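Local coordinates for FERM, RhoGEF and pleckstrin domain-containing protein 2 (Mus musculus, PDB 4GYV) that acts as a guanine nucleotide exchange factor that activates the small GTPase RAC1, here represented by its catalytic DH (RhoGEF) domain, at the interface of chains A and B. Coordinates in Å, arbitrary orientation; residue numbers count along the deposited sequence, not the author numbering. Chains: chain A/B, FERM, RhoGEF and pleckstrin domain-containing protein 2.

The interface of chains A and B. Residues chain A 21, 25, 143-144, 148, 152; chain B 13, 74, 77-78.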
ATOM      1  N   THR A  21      -6.920  -5.918  -4.068  1.00 44.52           N
ATOM      2  CA  THR A  21      -7.356  -6.228  -2.717  1.00 47.19           C
ATOM      3  C   THR A  21      -7.397  -7.728  -2.446  1.00 53.58           C
ATOM      4  O   THR A  21      -7.001  -8.186  -1.381  1.00 55.25           O
ATOM      5  CB  THR A  21      -8.767  -5.715  -2.450  1.00 48.98           C
ATOM      6  OG1 THR A  21      -8.792  -4.313  -2.628  1.00 49.74           O
ATOM      7  CG2 THR A  21      -9.179  -6.015  -1.011  1.00 61.94           C
ATOM      8  N   ASP A  25      -5.455 -10.036   0.349  1.00 49.01           N
ATOM      9  CA  ASP A  25      -6.190 -10.941   1.232  1.00 48.04           C
ATOM     10  C   ASP A  25      -5.558 -12.332   1.221  1.00 48.95           C
ATOM     11  O   ASP A  25      -5.351 -12.930   2.276  1.00 50.78           O
ATOM     12  CB  ASP A  25      -7.685 -11.000   0.873  1.00 43.64           C
ATOM     13  CG  ASP A  25      -8.455  -9.765   1.343  1.00 62.19           C
ATOM     14  OD1 ASP A  25      -7.946  -9.068   2.257  1.00 67.24           O
ATOM     15  OD2 ASP A  25      -9.567  -9.496   0.810  1.00 65.02           O
ATOM     16  N   TYR A 143      -7.734  -9.408   9.659  1.00 57.29           N
ATOM     17  CA  TYR A 143      -8.877  -8.590  10.040  1.00 54.90           C
ATOM     18  C   TYR A 143     -10.190  -9.348   9.963  1.00 57.52           C
ATOM     19  O   TYR A 143     -11.222  -8.837  10.369  1.00 72.11           O
ATOM     20  CB  TYR A 143      -8.931  -7.317   9.198  1.00 41.22           C
ATOM     21  CG  TYR A 143      -9.178  -7.547   7.735  1.00 38.94           C
ATOM     22  CD1 TYR A 143      -8.164  -7.974   6.894  1.00 50.44           C
ATOM     23  CD2 TYR A 143     -10.439  -7.321   7.178  1.00 55.38           C
ATOM     24  CE1 TYR A 143      -8.405  -8.188   5.515  1.00 60.44           C
ATOM     25  CE2 TYR A 143     -10.686  -7.532   5.820  1.00 52.42           C
ATOM     26  CZ  TYR A 143      -9.668  -7.965   4.990  1.00 59.72           C
ATOM     27  OH  TYR A 143      -9.918  -8.180   3.640  1.00 64.64           O
ATOM     28  N   LEU A 144     -10.156 -10.564   9.428  1.00 60.46           N
ATOM     29  CA  LEU A 144     -11.298 -11.467   9.545  1.00 59.38           C
ATOM     30  C   LEU A 144     -10.775 -12.731  10.157  1.00 61.49           C
ATOM     31  O   LEU A 144      -9.564 -12.907  10.278  1.00 64.75           O
ATOM     32  CB  LEU A 144     -11.898 -11.803   8.192  1.00 46.40           C
ATOM     33  CG  LEU A 144     -12.040 -10.633   7.234  1.00 47.95           C
ATOM     34  CD1 LEU A 144     -12.187 -11.201   5.867  1.00 43.51           C
ATOM     35  CD2 LEU A 144     -13.245  -9.807   7.614  1.00 50.51           C
ATOM     36  N   THR A 148     -12.030 -17.622   7.098  1.00 53.62           N
ATOM     37  CA  THR A 148     -12.976 -17.024   6.166  1.00 56.25           C
ATOM     38  C   THR A 148     -12.265 -16.454   4.927  1.00 61.63           C
ATOM     39  O   THR A 148     -12.889 -16.198   3.890  1.00 67.15           O
ATOM     40  CB  THR A 148     -13.966 -16.027   6.839  1.00 57.01           C
ATOM     41  OG1 THR A 148     -13.396 -14.737   6.895  1.00 60.17           O
ATOM     42  CG2 THR A 148     -14.327 -16.451   8.255  1.00 66.31           C
ATOM     43  N   LYS A 152     -12.540 -16.917  -0.058  1.00 51.38           N
ATOM     44  CA  LYS A 152     -12.382 -15.825  -1.017  1.00 43.76           C
ATOM     45  C   LYS A 152     -12.049 -16.268  -2.447  1.00 48.29           C
ATOM     46  O   LYS A 152     -12.669 -15.780  -3.386  1.00 48.69           O
ATOM     47  CB  LYS A 152     -11.428 -14.733  -0.496  1.00 32.37           C
ATOM     48  CG  LYS A 152     -11.924 -14.144   0.808  1.00 44.09           C
ATOM     49  CD  LYS A 152     -11.337 -12.783   1.197  1.00 33.83           C
ATOM     50  CE  LYS A 152     -12.355 -12.033   2.098  1.00 54.09           C
ATOM     51  NZ  LYS A 152     -12.041 -10.575   2.273  1.00 69.52           N
TER
ATOM     52  N   LYS B  13     -18.134  -3.995  -2.277  1.00 51.38           N
ATOM     53  CA  LYS B  13     -16.702  -4.204  -2.318  1.00 52.77           C
ATOM     54  C   LYS B  13     -16.067  -3.439  -3.489  1.00 58.62           C
ATOM     55  O   LYS B  13     -14.970  -2.888  -3.354  1.00 56.54           O
ATOM     56  CB  LYS B  13     -16.381  -5.688  -2.360  1.00 43.19           C
ATOM     57  CG  LYS B  13     -14.932  -5.947  -2.031  1.00 63.36           C
ATOM     58  CD  LYS B  13     -14.656  -6.382  -0.591  1.00 67.77           C
ATOM     59  CE  LYS B  13     -13.169  -6.122  -0.247  1.00 70.66           C
ATOM     60  NZ  LYS B  13     -12.419  -7.335   0.229  1.00 79.92           N
ATOM     61  N   ALA B  74     -15.967  -4.323   6.653  1.00 49.51           N
ATOM     62  CA  ALA B  74     -15.302  -5.301   7.507  1.00 56.22           C
ATOM     63  C   ALA B  74     -16.319  -5.958   8.440  1.00 58.61           C
ATOM     64  O   ALA B  74     -16.179  -7.119   8.814  1.00 62.21           O
ATOM     65  CB  ALA B  74     -14.176  -4.657   8.268  1.00 44.93           C
ATOM     66  N   GLU B  77     -18.090  -8.429   6.108  1.00 55.57           N
ATOM     67  CA  GLU B  77     -17.195  -9.548   5.810  1.00 62.77           C
ATOM     68  C   GLU B  77     -16.917 -10.423   7.041  1.00 66.51           C
ATOM     69  O   GLU B  77     -16.599 -11.602   6.906  1.00 73.77           O
ATOM     70  CB  GLU B  77     -15.856  -9.030   5.243  1.00 62.42           C
ATOM     71  CG  GLU B  77     -15.920  -8.377   3.860  1.00 61.44           C
ATOM     72  CD  GLU B  77     -14.592  -7.739   3.429  1.00 77.38           C
ATOM     73  OE1 GLU B  77     -14.622  -6.790   2.624  1.00 83.38           O
ATOM     74  OE2 GLU B  77     -13.509  -8.179   3.877  1.00 86.86           O
ATOM     75  N   GLY B  78     -17.035  -9.842   8.233  1.00 58.43           N
ATOM     76  CA  GLY B  78     -16.765 -10.559   9.470  1.00 59.55           C
ATOM     77  C   GLY B  78     -17.972 -11.160  10.154  1.00 66.01           C
ATOM     78  O   GLY B  78     -19.113 -10.915   9.762  1.00 87.69           O
TER
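Two acids and two lysines alternate around a charged ring where the DH domains of chains A and B meet. A:Lys152, its chain extended beyond CG, brings its ammonium to A:Asp25, NZ lying 3.1 Å from the carboxylate OD2 and well above the carboxylate plane. The same NZ crosses to B:Glu77, forming a salt bridge and weak hydrogen bond to OE2 at 3.2 Å, the two side chains crossing at about a right angle. B:Lys13 closes the ring, bent at chi2 (99°) and chi4 (-124°) so that its NZ lies 3.6 Å from A:Asp25 OD2, tip to tip, and 3.3 Å from OE1 of B:Glu77 in its own chain. The lysines probably offset the repulsion between the two carboxylates. A:Tyr143 donates its phenol OH to A:Asp25 OD1 at 2.6 Å, from above the carboxylate plane, and probably helps fix its rotation; OD1 lies at the tyrosine's edge, in plane. Its CE2 lies 3.5 Å from B:Glu77 OE2, ring and carboxylate planes 63° apart. An alanine in place of A:Asp25 would probably cost the tyrosine OH its partner and leave B:Glu77 alone of the two acids to offset both lysines. Carbon packing is tightest where A:Leu144 CD2 lies 3.6 Å from CB of B:Glu77; these residues hide 41 and 59 Å². The opposite flank is looser: A:Thr21, hiding 21 Å², points its methyl CG2 tip to tip at B:Lys13 NZ, 3.7 Å away. In the all-helical DH fold, helix 7-39, the loop before helix 146-149 and the start of helix 152-170 of A face the start of helix 7-39 and the end of helix 56-77 of B, within a two-fold interface that may be a crystal association.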